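Local coordinates for MgGH51 (Meripilus giganteus, PDB 6ZPV), which catalyses the hydrolysis of terminal alpha-L-arabinofuranosyl residues as a family GH51 glycosidase, probably removing arabinose side groups from plant cell-wall polysaccharides, at residues Gln39-Gln44 and Gly249-Arg254; Gln44-Asn49 and Leu78-Gln83; Ala51-Ala56 and Leu65-Asp70; Ser72-Ala77 and Thr154-Ile159; Val94-Glu99 and Ile190-Phe195. All blocks are in the same frame, centred on the assembly; numbering follows the deposited sequence. Where two conformers were deposited one is given.

Contact 1 (Gln39-Gln44 and Gly249-Arg254); sequences QNRAFQ and GSLLDR
Chi1 of Arg-41 (72°) sets CG between the backbone N and the carbonyl carbon, and from there the chain runs fully extended to Leu-251. Gln-44 takes a different course: its CG lies beside its own N (chi1 -75°), and its amide is sent to the backbone of Arg-254. The contact joins the catalytic (beta/alpha)8 barrel, whose strand 224-227 precedes Gly-249-Arg-254, to the loop leading into the beta-sandwich. Leu-251 crosses the Arg-41 chain at about a right angle and lays CD1 over one guanidinium face, 3.7 Å from NH2 of Arg-41. The charge of that arginine is met elsewhere, NH1 pairing with Glu-36 in a salt bridge. Gln-44 NE2 gives only a weak, bent bond to Arg-254 O (2.9 Å); its stronger acceptor is Thr-266 O. Within the second loop, Ser-250 OG accepts from Leu-252 N, an ST turn at the start of the short 3-10 segment. The Arg-254 guanidinium also has Leu-251 above it, CD2 lying 3.7 Å over the plane, and makes a salt bridge to Glu-273. Side-on, Arg-254 grips the single atom Gly-249 O with both NH2 (2.9 Å) and NE (3.1 Å).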
# COMPACT_ATOMS: atom_id res chain seq x y z
N GLN A 39 -1.02 17.73 4.97
CA GLN A 39 -1.24 17.59 3.52
C GLN A 39 -0.55 18.77 2.83
O GLN A 39 -0.57 19.88 3.32
CB GLN A 39 -2.71 17.45 3.20
CG GLN A 39 -3.00 17.33 1.74
CD GLN A 39 -4.44 17.01 1.39
OE1 GLN A 39 -5.40 17.15 2.25
NE2 GLN A 39 -4.66 16.67 0.17
N ASN A 40 0.05 18.53 1.67
CA ASN A 40 0.72 19.60 0.93
C ASN A 40 1.78 20.27 1.83
O ASN A 40 1.86 21.52 1.91
CB ASN A 40 -0.31 20.60 0.35
CG ASN A 40 0.27 21.67 -0.55
OD1 ASN A 40 1.33 21.45 -1.18
ND2 ASN A 40 -0.46 22.79 -0.68
N ARG A 41 2.57 19.45 2.50
CA ARG A 41 3.45 19.91 3.58
C ARG A 41 4.58 20.82 3.12
O ARG A 41 5.10 21.60 3.92
CB ARG A 41 4.02 18.73 4.34
CG ARG A 41 5.07 17.91 3.60
CD ARG A 41 5.57 16.73 4.42
NE ARG A 41 6.53 15.96 3.70
CZ ARG A 41 7.02 14.79 4.08
NH1 ARG A 41 6.69 14.28 5.26
NH2 ARG A 41 7.86 14.11 3.31
N ALA A 42 4.98 20.68 1.86
CA ALA A 42 6.16 21.41 1.35
C ALA A 42 5.87 22.01 -0.01
O ALA A 42 6.81 22.41 -0.72
CB ALA A 42 7.36 20.49 1.32
N PHE A 43 4.60 22.18 -0.37
CA PHE A 43 4.20 22.90 -1.58
C PHE A 43 4.86 22.24 -2.80
O PHE A 43 5.19 22.92 -3.79
CB PHE A 43 4.52 24.40 -1.47
CG PHE A 43 3.98 24.95 -0.16
CD1 PHE A 43 2.65 25.16 0.05
CD2 PHE A 43 4.83 25.09 0.93
CE1 PHE A 43 2.16 25.50 1.30
CE2 PHE A 43 4.34 25.42 2.17
CZ PHE A 43 3.03 25.61 2.36
N GLN A 44 5.00 20.92 -2.78
CA GLN A 44 5.69 20.29 -3.90
C GLN A 44 4.76 20.21 -5.13
O GLN A 44 3.58 19.86 -5.04
CB GLN A 44 6.05 18.84 -3.54
CG GLN A 44 7.23 18.78 -2.58
CD GLN A 44 7.29 17.43 -1.85
OE1 GLN A 44 6.39 17.13 -1.03
NE2 GLN A 44 8.30 16.59 -2.13
N GLY A 249 17.20 9.78 0.90
CA GLY A 249 17.97 10.87 1.51
C GLY A 249 17.10 11.85 2.26
O GLY A 249 15.93 11.57 2.57
N SER A 250 17.66 12.99 2.58
CA SER A 250 16.91 14.01 3.32
C SER A 250 15.63 14.38 2.64
O SER A 250 15.59 14.49 1.41
CB SER A 250 17.79 15.24 3.46
OG SER A 250 17.05 16.27 4.12
N LEU A 251 14.60 14.67 3.43
CA LEU A 251 13.36 15.21 2.82
C LEU A 251 13.63 16.53 2.10
O LEU A 251 12.91 16.86 1.15
CB LEU A 251 12.28 15.39 3.91
CG LEU A 251 11.86 14.15 4.65
CD1 LEU A 251 10.74 14.46 5.58
CD2 LEU A 251 11.51 13.00 3.72
N LEU A 252 14.68 17.23 2.50
CA LEU A 252 15.03 18.50 1.80
C LEU A 252 15.41 18.26 0.34
O LEU A 252 15.40 19.21 -0.43
CB LEU A 252 16.15 19.24 2.54
CG LEU A 252 15.72 19.96 3.81
CD1 LEU A 252 14.98 21.22 3.51
CD2 LEU A 252 15.05 19.12 4.79
N ASP A 253 15.79 17.03 -0.02
CA ASP A 253 16.27 16.69 -1.36
C ASP A 253 15.24 15.87 -2.15
O ASP A 253 15.62 15.34 -3.20
CB ASP A 253 17.63 15.99 -1.24
CG ASP A 253 18.66 16.92 -0.64
OD1 ASP A 253 18.74 18.07 -1.07
OD2 ASP A 253 19.37 16.49 0.31
N ARG A 254 14.02 15.70 -1.67
CA ARG A 254 13.01 14.89 -2.37
C ARG A 254 12.01 15.84 -3.05
O ARG A 254 11.20 16.46 -2.37
CB ARG A 254 12.32 13.93 -1.44
CG ARG A 254 13.27 12.95 -0.73
CD ARG A 254 12.50 11.93 0.07
NE ARG A 254 13.37 11.16 0.96
CZ ARG A 254 12.95 10.14 1.72
NH1 ARG A 254 11.70 9.67 1.58
NH2 ARG A 254 13.76 9.59 2.62

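Contact 2 (Gln44-Asn49 and Leu78-Gln83); sequences QQVTPN and LPNSLQ
Asn-80 reaches across to Val-46 and Pro-48 with the two ends of its amide doing different work. Its CG stands beside the backbone N and opposite the carbonyl carbon (chi1 -65°), which carries the amide off strand 80-85 toward the loop. ND2 donates to Val-46 O at 3.1 Å; the bond is bent (138° at the hydrogen), and the donor sits well above the carbonyl plane. The same ND2 also serves Phe-43 O, its stronger acceptor, and has Val-46 CG2 3.7 Å away. On the other branch, OD1 lies 3.5 Å from CG of the Pro-48 ring, which meets the asparagine side chain at about a right angle. Replacing Asn-80 with a leucine would probably leave the carbonyls of Val-46 and Phe-43 without this shared donor and let the loop shift. Leu-78, with CG beside its own N (chi1 -60°), brings CD2 to within 3.6 Å of Gln-44 CG, the two chains crossing obliquely. Segment Gln-44-Asn-49 thus runs past the start of strand 80-85 and alongside its sheet neighbour, strand 64-69: Pro-48 touches Gln-69, and Asn-80 touches Val-67. Gln-44 also touches Val-264 of strand 264-265.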
# COMPACT_ATOMS: atom_id res chain seq x y z
N GLN A 44 5.00 20.92 -2.78
CA GLN A 44 5.69 20.29 -3.90
C GLN A 44 4.76 20.21 -5.13
O GLN A 44 3.58 19.86 -5.04
CB GLN A 44 6.05 18.84 -3.54
CG GLN A 44 7.23 18.78 -2.58
CD GLN A 44 7.29 17.43 -1.85
OE1 GLN A 44 6.39 17.13 -1.03
NE2 GLN A 44 8.30 16.59 -2.13
N GLN A 45 5.35 20.56 -6.27
CA GLN A 45 4.70 20.36 -7.58
C GLN A 45 3.40 21.12 -7.71
O GLN A 45 2.49 20.65 -8.41
CB GLN A 45 4.52 18.86 -7.89
CG GLN A 45 5.82 18.06 -7.84
CD GLN A 45 6.88 18.45 -8.83
OE1 GLN A 45 6.62 19.16 -9.82
NE2 GLN A 45 8.08 17.99 -8.60
N VAL A 46 3.32 22.28 -7.07
CA VAL A 46 2.17 23.18 -7.28
C VAL A 46 2.66 24.47 -7.92
O VAL A 46 3.85 24.78 -7.91
CB VAL A 46 1.42 23.50 -5.96
CG1 VAL A 46 0.90 22.20 -5.35
CG2 VAL A 46 2.31 24.24 -4.97
N THR A 47 1.72 25.23 -8.50
CA THR A 47 2.02 26.48 -9.22
C THR A 47 1.90 27.65 -8.25
O THR A 47 0.84 27.89 -7.64
CB THR A 47 1.06 26.64 -10.39
OG1 THR A 47 1.18 25.52 -11.24
CG2 THR A 47 1.32 27.93 -11.13
N PRO A 48 2.98 28.44 -8.06
CA PRO A 48 2.89 29.61 -7.17
C PRO A 48 1.75 30.54 -7.50
O PRO A 48 1.35 30.68 -8.65
CB PRO A 48 4.26 30.26 -7.38
CG PRO A 48 5.17 29.18 -7.83
CD PRO A 48 4.33 28.24 -8.61
N ASN A 49 1.27 31.20 -6.43
CA ASN A 49 0.30 32.28 -6.59
C ASN A 49 -1.03 31.79 -7.17
O ASN A 49 -1.71 32.50 -7.93
CB ASN A 49 0.89 33.47 -7.36
CG ASN A 49 2.11 34.04 -6.64
OD1 ASN A 49 2.00 34.51 -5.47
ND2 ASN A 49 3.28 33.87 -7.24
N LEU A 78 12.86 21.94 -3.27
CA LEU A 78 11.65 22.50 -2.67
C LEU A 78 11.60 23.99 -2.99
O LEU A 78 11.76 24.85 -2.09
CB LEU A 78 11.62 22.24 -1.14
CG LEU A 78 11.62 20.74 -0.75
CD1 LEU A 78 11.72 20.63 0.77
CD2 LEU A 78 10.38 20.01 -1.28
N PRO A 79 11.32 24.33 -4.26
CA PRO A 79 11.45 25.73 -4.68
C PRO A 79 10.35 26.66 -4.17
O PRO A 79 10.51 27.89 -4.29
CB PRO A 79 11.38 25.62 -6.21
CG PRO A 79 10.57 24.36 -6.46
CD PRO A 79 11.08 23.44 -5.39
N ASN A 80 9.25 26.10 -3.64
CA ASN A 80 8.14 26.92 -3.18
C ASN A 80 8.18 27.09 -1.68
O ASN A 80 8.53 26.20 -0.95
CB ASN A 80 6.82 26.25 -3.61
CG ASN A 80 6.62 26.19 -5.12
OD1 ASN A 80 7.12 27.06 -5.85
ND2 ASN A 80 5.86 25.16 -5.56
N SER A 81 7.74 28.28 -1.25
CA SER A 81 7.60 28.65 0.15
C SER A 81 6.21 29.22 0.43
O SER A 81 5.59 29.79 -0.49
CB SER A 81 8.64 29.69 0.58
OG SER A 81 9.93 29.16 0.46
N LEU A 82 5.77 29.12 1.67
CA LEU A 82 4.58 29.83 2.14
C LEU A 82 5.05 31.22 2.62
O LEU A 82 5.79 31.31 3.60
CB LEU A 82 3.90 29.04 3.24
CG LEU A 82 2.65 29.65 3.82
CD1 LEU A 82 1.52 29.69 2.79
CD2 LEU A 82 2.22 28.89 5.07
N GLN A 83 4.56 32.24 1.97
CA GLN A 83 4.79 33.62 2.40
C GLN A 83 3.62 34.03 3.32
O GLN A 83 2.45 34.08 2.87
CB GLN A 83 4.85 34.54 1.17
CG GLN A 83 5.07 35.99 1.55
CD GLN A 83 4.99 36.83 0.30
OE1 GLN A 83 6.05 37.16 -0.29
NE2 GLN A 83 3.75 37.06 -0.17

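Contact 3 (Ala51-Ala56 and Leu65-Asp70); sequences AAALAA and LAVIQD
Leu-54 and Val-67 slide past each other in opposite directions, and Ala-53 fills in beside them; together they seat a short 3-10 turn, residues 52-54, against an outermost strand of one sheet of the beta-sandwich. Residues 65 and 67 both point their CB atoms toward the turn, as alternate residues of a strand do, while Ala-66 between them points away. Val-67 meets both Ala-53 and Leu-54. Its CG1 stands opposite the backbone N (chi1 177°), which leaves CG2 beside that N and facing the turn. There CG2 comes nearest the carbonyl oxygen of Ala-53, at 3.4 Å, and CD2 of Leu-54, at 3.8 Å. The methyl of Ala-53 comes up directly against the branch point of the valine, with CB of Ala-53 3.7 Å from CB of Val-67.

Leu-54 spreads its fork along the strand. CD2 lies between the valine and Leu-65, reaching CB of Leu-65 at 4.0 Å, and CD1 lies over the strand backbone, 3.9 Å from O of Leu-65. The two leucines pass at a slant, so it is the base of Leu-65 that is touched; Leu-65 also meets Phe-84 and Phe-96, and Leu-54 also meets Leu-82.

All the touching side chains are aliphatic, so the turn is held to the strand by close packing and not by polar pairing. The Ala-53 carbonyl, although a methyl group lies beside it, is satisfied by Asn-40 ND2. Through Leu-82, Phe-84 and Phe-96 this apolar patch is continuous with side chains of the sandwich interior.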
# COMPACT_ATOMS: atom_id res chain seq x y z
N ALA A 51 -4.71 29.33 -5.89
CA ALA A 51 -5.48 28.76 -4.78
C ALA A 51 -5.05 27.30 -4.61
O ALA A 51 -4.91 26.86 -3.46
CB ALA A 51 -6.96 28.91 -5.06
N ALA A 52 -4.84 26.56 -5.69
CA ALA A 52 -4.49 25.14 -5.57
C ALA A 52 -3.17 24.98 -4.83
O ALA A 52 -3.00 23.99 -4.07
CB ALA A 52 -4.47 24.44 -6.90
N ALA A 53 -2.25 25.92 -4.97
CA ALA A 53 -0.96 25.82 -4.24
C ALA A 53 -1.17 25.89 -2.73
O ALA A 53 -0.31 25.36 -1.99
CB ALA A 53 -0.00 26.88 -4.69
N LEU A 54 -2.23 26.54 -2.27
CA LEU A 54 -2.56 26.69 -0.86
C LEU A 54 -3.46 25.54 -0.35
O LEU A 54 -3.95 25.59 0.78
CB LEU A 54 -3.25 28.04 -0.57
CG LEU A 54 -2.30 29.22 -0.59
CD1 LEU A 54 -3.10 30.53 -0.73
CD2 LEU A 54 -1.48 29.26 0.67
N ALA A 55 -3.67 24.50 -1.15
CA ALA A 55 -4.53 23.38 -0.74
C ALA A 55 -4.13 22.88 0.65
O ALA A 55 -2.95 22.64 0.92
CB ALA A 55 -4.42 22.23 -1.71
N ALA A 56 -5.14 22.69 1.51
CA ALA A 56 -5.03 22.22 2.89
C ALA A 56 -4.65 23.30 3.90
O ALA A 56 -4.73 23.02 5.11
CB ALA A 56 -4.19 20.99 3.04
N LEU A 65 -1.64 34.92 3.19
CA LEU A 65 -0.89 33.74 2.75
C LEU A 65 -0.76 33.77 1.22
O LEU A 65 -1.76 34.02 0.53
CB LEU A 65 -1.59 32.45 3.13
CG LEU A 65 -1.90 32.26 4.61
CD1 LEU A 65 -2.60 30.93 4.81
CD2 LEU A 65 -0.68 32.37 5.50
N ALA A 66 0.37 33.34 0.72
CA ALA A 66 0.57 33.06 -0.71
C ALA A 66 1.72 32.08 -0.86
O ALA A 66 2.67 32.15 -0.10
CB ALA A 66 0.94 34.29 -1.51
N VAL A 67 1.59 31.14 -1.78
CA VAL A 67 2.72 30.26 -2.12
C VAL A 67 3.53 30.94 -3.20
O VAL A 67 3.01 31.27 -4.26
CB VAL A 67 2.23 28.86 -2.55
CG1 VAL A 67 3.42 28.02 -2.96
CG2 VAL A 67 1.48 28.25 -1.41
N ILE A 68 4.82 31.10 -2.96
CA ILE A 68 5.75 31.79 -3.86
C ILE A 68 6.83 30.87 -4.39
O ILE A 68 7.21 29.93 -3.70
CB ILE A 68 6.34 33.06 -3.19
CG1 ILE A 68 7.23 32.72 -2.01
CG2 ILE A 68 5.26 34.06 -2.85
CD1 ILE A 68 8.10 33.87 -1.51
N GLN A 69 7.30 31.16 -5.60
CA GLN A 69 8.58 30.61 -6.07
C GLN A 69 9.62 31.41 -5.31
O GLN A 69 9.89 32.58 -5.64
CB GLN A 69 8.70 30.76 -7.58
CG GLN A 69 9.96 30.13 -8.20
CD GLN A 69 10.14 30.48 -9.66
OE1 GLN A 69 9.47 31.30 -10.24
NE2 GLN A 69 11.18 29.96 -10.19
N ASP A 70 10.21 30.85 -4.29
CA ASP A 70 11.08 31.62 -3.39
C ASP A 70 12.33 32.04 -4.16
O ASP A 70 13.01 31.21 -4.74
CB ASP A 70 11.40 30.79 -2.16
CG ASP A 70 11.90 31.66 -1.01
OD1 ASP A 70 12.68 32.61 -1.25
OD2 ASP A 70 11.49 31.36 0.18

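Contact 4 (Ser72-Ala77 and Thr154-Ile159); sequences SPVSNA and TKWTQI
The loop Ser-72-Ala-77 comes nearest Thr-154-Ile-159 at Val-74 and Trp-156, whose CA atoms are 6.3 Å apart. In the beta-sandwich this loop connects strands 64-69 and 80-85, whereas Trp-156 immediately precedes strand 157-163 at the far edge of the same sheet; the indole therefore spans the sheet's end, touching Ala-193 and Arg-119 on intervening strands. One indole face is taken by Val-74. Its CA makes a CH-pi contact, 3.6 Å from the centroid of the five-membered ring and 14° off the normal, while CB lies 3.8 Å from CE2 of Trp-156. With CG2 of Val-74 opposite the backbone N, that methyl also rests above the ring, 3.8 Å from CD2 of Trp-156. Replacing Trp-156 with an alanine would probably leave CA and CB of Val-74 without the indole face they pack on and Ser-72 O without its indole donor. Next along the chain, Thr-157 OG1 donates to Lys-155 O, tying the residues that flank the tryptophan. Asp-70, just before the loop, is touched by the indole too. The polar tie across the contact is nearly straight: Trp-156 NE1 donates to Ser-72 O at 2.8 Å with an angle of 161° at the hydrogen, the oxygen lying in the ring plane.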
# COMPACT_ATOMS: atom_id res chain seq x y z
N SER A 72 15.06 32.59 -2.85
CA SER A 72 16.10 31.88 -2.07
C SER A 72 15.42 30.72 -1.37
O SER A 72 15.12 30.80 -0.18
CB SER A 72 16.81 32.79 -1.11
OG SER A 72 17.51 33.81 -1.79
N PRO A 73 15.17 29.60 -2.08
CA PRO A 73 14.41 28.50 -1.50
C PRO A 73 15.20 27.73 -0.45
O PRO A 73 16.43 27.74 -0.42
CB PRO A 73 14.07 27.63 -2.70
CG PRO A 73 15.27 27.83 -3.61
CD PRO A 73 15.58 29.32 -3.48
N VAL A 74 14.48 27.00 0.40
CA VAL A 74 15.12 26.19 1.43
C VAL A 74 16.07 25.16 0.83
O VAL A 74 17.12 24.89 1.38
CB VAL A 74 14.08 25.59 2.38
CG1 VAL A 74 13.28 24.42 1.77
CG2 VAL A 74 14.74 25.12 3.68
N SER A 75 15.68 24.61 -0.29
CA SER A 75 16.47 23.72 -1.12
C SER A 75 15.97 23.83 -2.54
O SER A 75 14.80 24.15 -2.77
CB SER A 75 16.34 22.31 -0.61
OG SER A 75 15.03 21.85 -0.92
N ASN A 76 16.83 23.54 -3.53
CA ASN A 76 16.34 23.62 -4.90
C ASN A 76 15.34 22.49 -5.17
O ASN A 76 14.57 22.62 -6.15
CB ASN A 76 17.44 23.67 -5.91
CG ASN A 76 18.03 25.06 -6.09
OD1 ASN A 76 18.10 25.55 -7.28
ND2 ASN A 76 18.50 25.65 -5.06
N ALA A 77 15.30 21.44 -4.38
CA ALA A 77 14.28 20.38 -4.53
C ALA A 77 12.90 20.88 -4.06
O ALA A 77 11.92 20.23 -4.40
CB ALA A 77 14.67 19.14 -3.77
N THR A 154 17.62 35.75 9.11
CA THR A 154 17.45 35.84 7.66
C THR A 154 17.93 34.56 6.97
O THR A 154 17.66 34.40 5.77
CB THR A 154 18.23 37.06 7.15
OG1 THR A 154 19.57 36.98 7.60
CG2 THR A 154 17.57 38.34 7.62
N LYS A 155 18.59 33.67 7.68
CA LYS A 155 18.99 32.35 7.14
C LYS A 155 17.88 31.33 7.42
O LYS A 155 17.30 31.33 8.50
CB LYS A 155 20.28 31.89 7.85
CG LYS A 155 21.49 32.77 7.53
CD LYS A 155 22.82 32.38 8.19
N TRP A 156 17.68 30.42 6.48
CA TRP A 156 16.75 29.31 6.71
C TRP A 156 17.11 28.57 7.99
O TRP A 156 18.27 28.09 8.12
CB TRP A 156 16.76 28.37 5.51
CG TRP A 156 15.96 28.86 4.34
CD1 TRP A 156 16.45 29.23 3.12
CD2 TRP A 156 14.53 28.91 4.26
NE1 TRP A 156 15.41 29.58 2.29
CE2 TRP A 156 14.23 29.37 2.96
CE3 TRP A 156 13.46 28.64 5.16
CZ2 TRP A 156 12.93 29.51 2.52
CZ3 TRP A 156 12.17 28.81 4.72
CH2 TRP A 156 11.90 29.20 3.40
N THR A 157 16.11 28.38 8.84
CA THR A 157 16.32 27.79 10.16
C THR A 157 15.21 26.76 10.44
O THR A 157 14.04 27.09 10.23
CB THR A 157 16.26 28.93 11.18
OG1 THR A 157 17.31 29.88 10.88
CG2 THR A 157 16.45 28.44 12.62
N GLN A 158 15.59 25.58 10.93
CA GLN A 158 14.63 24.56 11.29
C GLN A 158 14.21 24.77 12.73
O GLN A 158 15.04 24.96 13.63
CB GLN A 158 15.14 23.15 11.08
CG GLN A 158 14.01 22.12 11.06
CD GLN A 158 14.41 20.67 10.91
OE1 GLN A 158 15.39 20.28 11.52
NE2 GLN A 158 13.60 19.86 10.22
N ILE A 159 12.90 24.64 12.97
CA ILE A 159 12.25 24.54 14.30
C ILE A 159 11.79 23.08 14.49
O ILE A 159 11.16 22.54 13.58
CB ILE A 159 11.09 25.56 14.45
CG1 ILE A 159 11.60 27.00 14.51
CG2 ILE A 159 10.16 25.21 15.59
CD1 ILE A 159 10.52 28.10 14.61

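Contact 5 (Val94-Glu99 and Ile190-Phe195); sequences VGFTNE and INFAMF
Phe-96 pushes its ring between Phe-192 and Phe-195, forming an aromatic cluster in the core of the beta-sandwich. The first kind of interaction is a T-shaped (edge-to-face) pair. The CE2 and CZ edge of Phe-96 addresses one face of Phe-192, with centroids 5.2 Å apart and planes at 73°. Closest are CE2 of Phe-96 and CE2 of Phe-192, at 3.7 Å; on the opposite face of Phe-192 lies Ile-190 CG2, two residues back on the same strand. The second is an oblique ring contact: Phe-195 comes from the opposite direction, its plane at 82° to that of Phe-96, and CZ of Phe-195 is 3.5 Å from CE1 of Phe-96. The torsion of Phe-96, with CG between N and the carbonyl carbon (chi1 46°), raises the ring off strand 93-98 and into the packed interior between the two sheets. The CA atoms of Phe-96 and Phe-192 are 11.2 Å apart, so here it is the side chains that span the distance between the two backbones. Phe-84, edge-to-face with Phe-96, and Trp-57, meeting Phe-195, extend the cluster. Across these two segments only rings meet: ring hydrogens of Phe-96 point at the pi cloud of Phe-192, giving a directional preference to otherwise hydrophobic packing.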
# COMPACT_ATOMS: atom_id res chain seq x y z
N VAL A 94 -2.23 35.12 15.26
CA VAL A 94 -2.28 35.32 13.79
C VAL A 94 -1.38 34.24 13.20
O VAL A 94 -0.27 34.03 13.73
CB VAL A 94 -1.90 36.77 13.38
CG1 VAL A 94 -1.91 36.92 11.86
CG2 VAL A 94 -2.80 37.83 14.04
N GLY A 95 -1.77 33.57 12.12
CA GLY A 95 -1.01 32.47 11.61
C GLY A 95 -1.80 31.70 10.62
O GLY A 95 -2.49 32.29 9.79
N PHE A 96 -1.69 30.36 10.68
CA PHE A 96 -2.33 29.53 9.65
C PHE A 96 -2.48 28.11 10.21
O PHE A 96 -1.80 27.71 11.14
CB PHE A 96 -1.53 29.57 8.34
CG PHE A 96 -0.05 29.39 8.54
CD1 PHE A 96 0.54 28.13 8.54
CD2 PHE A 96 0.79 30.51 8.67
CE1 PHE A 96 1.89 28.01 8.72
CE2 PHE A 96 2.14 30.36 8.88
CZ PHE A 96 2.69 29.11 8.90
N THR A 97 -3.40 27.37 9.59
CA THR A 97 -3.68 25.97 9.87
C THR A 97 -3.42 25.09 8.64
O THR A 97 -3.50 25.56 7.51
CB THR A 97 -5.10 25.75 10.41
OG1 THR A 97 -6.03 26.17 9.40
CG2 THR A 97 -5.36 26.46 11.71
N ASN A 98 -3.19 23.82 8.96
CA ASN A 98 -3.23 22.75 7.95
C ASN A 98 -4.31 21.76 8.41
O ASN A 98 -4.24 21.27 9.56
CB ASN A 98 -1.88 22.03 7.82
CG ASN A 98 -1.82 21.06 6.66
OD1 ASN A 98 -2.37 19.94 6.77
ND2 ASN A 98 -1.15 21.45 5.59
N GLU A 99 -5.26 21.45 7.53
CA GLU A 99 -6.40 20.60 7.88
C GLU A 99 -6.05 19.12 7.84
O GLU A 99 -6.96 18.29 8.07
CB GLU A 99 -7.57 20.91 6.93
CG GLU A 99 -7.32 20.47 5.49
CD GLU A 99 -8.44 20.79 4.53
OE1 GLU A 99 -9.13 19.84 4.09
OE2 GLU A 99 -8.71 21.97 4.25
N ILE A 190 7.15 36.47 7.05
CA ILE A 190 8.03 35.32 7.26
C ILE A 190 7.79 34.34 6.11
O ILE A 190 6.62 34.10 5.72
CB ILE A 190 7.74 34.62 8.62
CG1 ILE A 190 7.84 35.62 9.79
CG2 ILE A 190 8.69 33.46 8.80
CD1 ILE A 190 7.37 35.06 11.11
N ASN A 191 8.86 33.77 5.57
CA ASN A 191 8.76 32.69 4.58
C ASN A 191 8.95 31.35 5.32
O ASN A 191 9.88 31.21 6.14
CB ASN A 191 9.78 32.78 3.47
CG ASN A 191 9.58 33.91 2.47
OD1 ASN A 191 8.74 34.78 2.69
ND2 ASN A 191 10.39 33.89 1.39
N PHE A 192 8.09 30.37 4.98
CA PHE A 192 8.14 29.03 5.58
C PHE A 192 8.29 27.97 4.50
O PHE A 192 7.79 28.18 3.37
CB PHE A 192 6.85 28.74 6.37
CG PHE A 192 6.63 29.55 7.62
CD1 PHE A 192 7.11 29.09 8.81
CD2 PHE A 192 5.88 30.75 7.58
CE1 PHE A 192 6.88 29.82 9.97
CE2 PHE A 192 5.66 31.44 8.76
CZ PHE A 192 6.15 30.98 9.94
N ALA A 193 8.87 26.85 4.86
CA ALA A 193 9.00 25.74 3.92
C ALA A 193 9.08 24.44 4.71
O ALA A 193 9.43 24.45 5.90
CB ALA A 193 10.23 25.90 3.03
N MET A 194 8.84 23.33 4.00
CA MET A 194 9.13 21.99 4.54
C MET A 194 8.58 21.82 5.95
O MET A 194 9.30 21.53 6.91
CB MET A 194 10.64 21.70 4.47
CG MET A 194 11.09 20.30 4.71
SD MET A 194 10.31 19.01 3.68
CE MET A 194 9.17 18.27 4.86
N PHE A 195 7.26 21.87 6.05
CA PHE A 195 6.56 21.55 7.31
C PHE A 195 6.44 20.06 7.49
O PHE A 195 6.36 19.31 6.51
CB PHE A 195 5.15 22.13 7.26
CG PHE A 195 5.04 23.64 7.22
CD1 PHE A 195 4.94 24.36 8.41
CD2 PHE A 195 4.96 24.34 6.04
CE1 PHE A 195 4.74 25.75 8.42
CE2 PHE A 195 4.77 25.73 6.05
CZ PHE A 195 4.67 26.43 7.22

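All five contacts lie on one side of the chain's centre, in and beside the beta-sandwich inserted between the first two strands of the (beta/alpha)8 barrel. Contact 1 closes the longest loop, and the other four are nested within it; contact 3 in turn lies inside contact 2, with centres about 6 Å apart. Contacts 2 to 5 all reach the five-stranded sheet that runs from strand 64-69 to strand 157-163, and contact 5 joins it to the facing sheet through strand 93-98. Contact 3 lies on edge strand 64-69, while contact 4 reaches the other edge strand, 157-163; their centres are about 17 Å apart. Contact 1 touches each of the others, so the barrel junction packs directly against the sandwich.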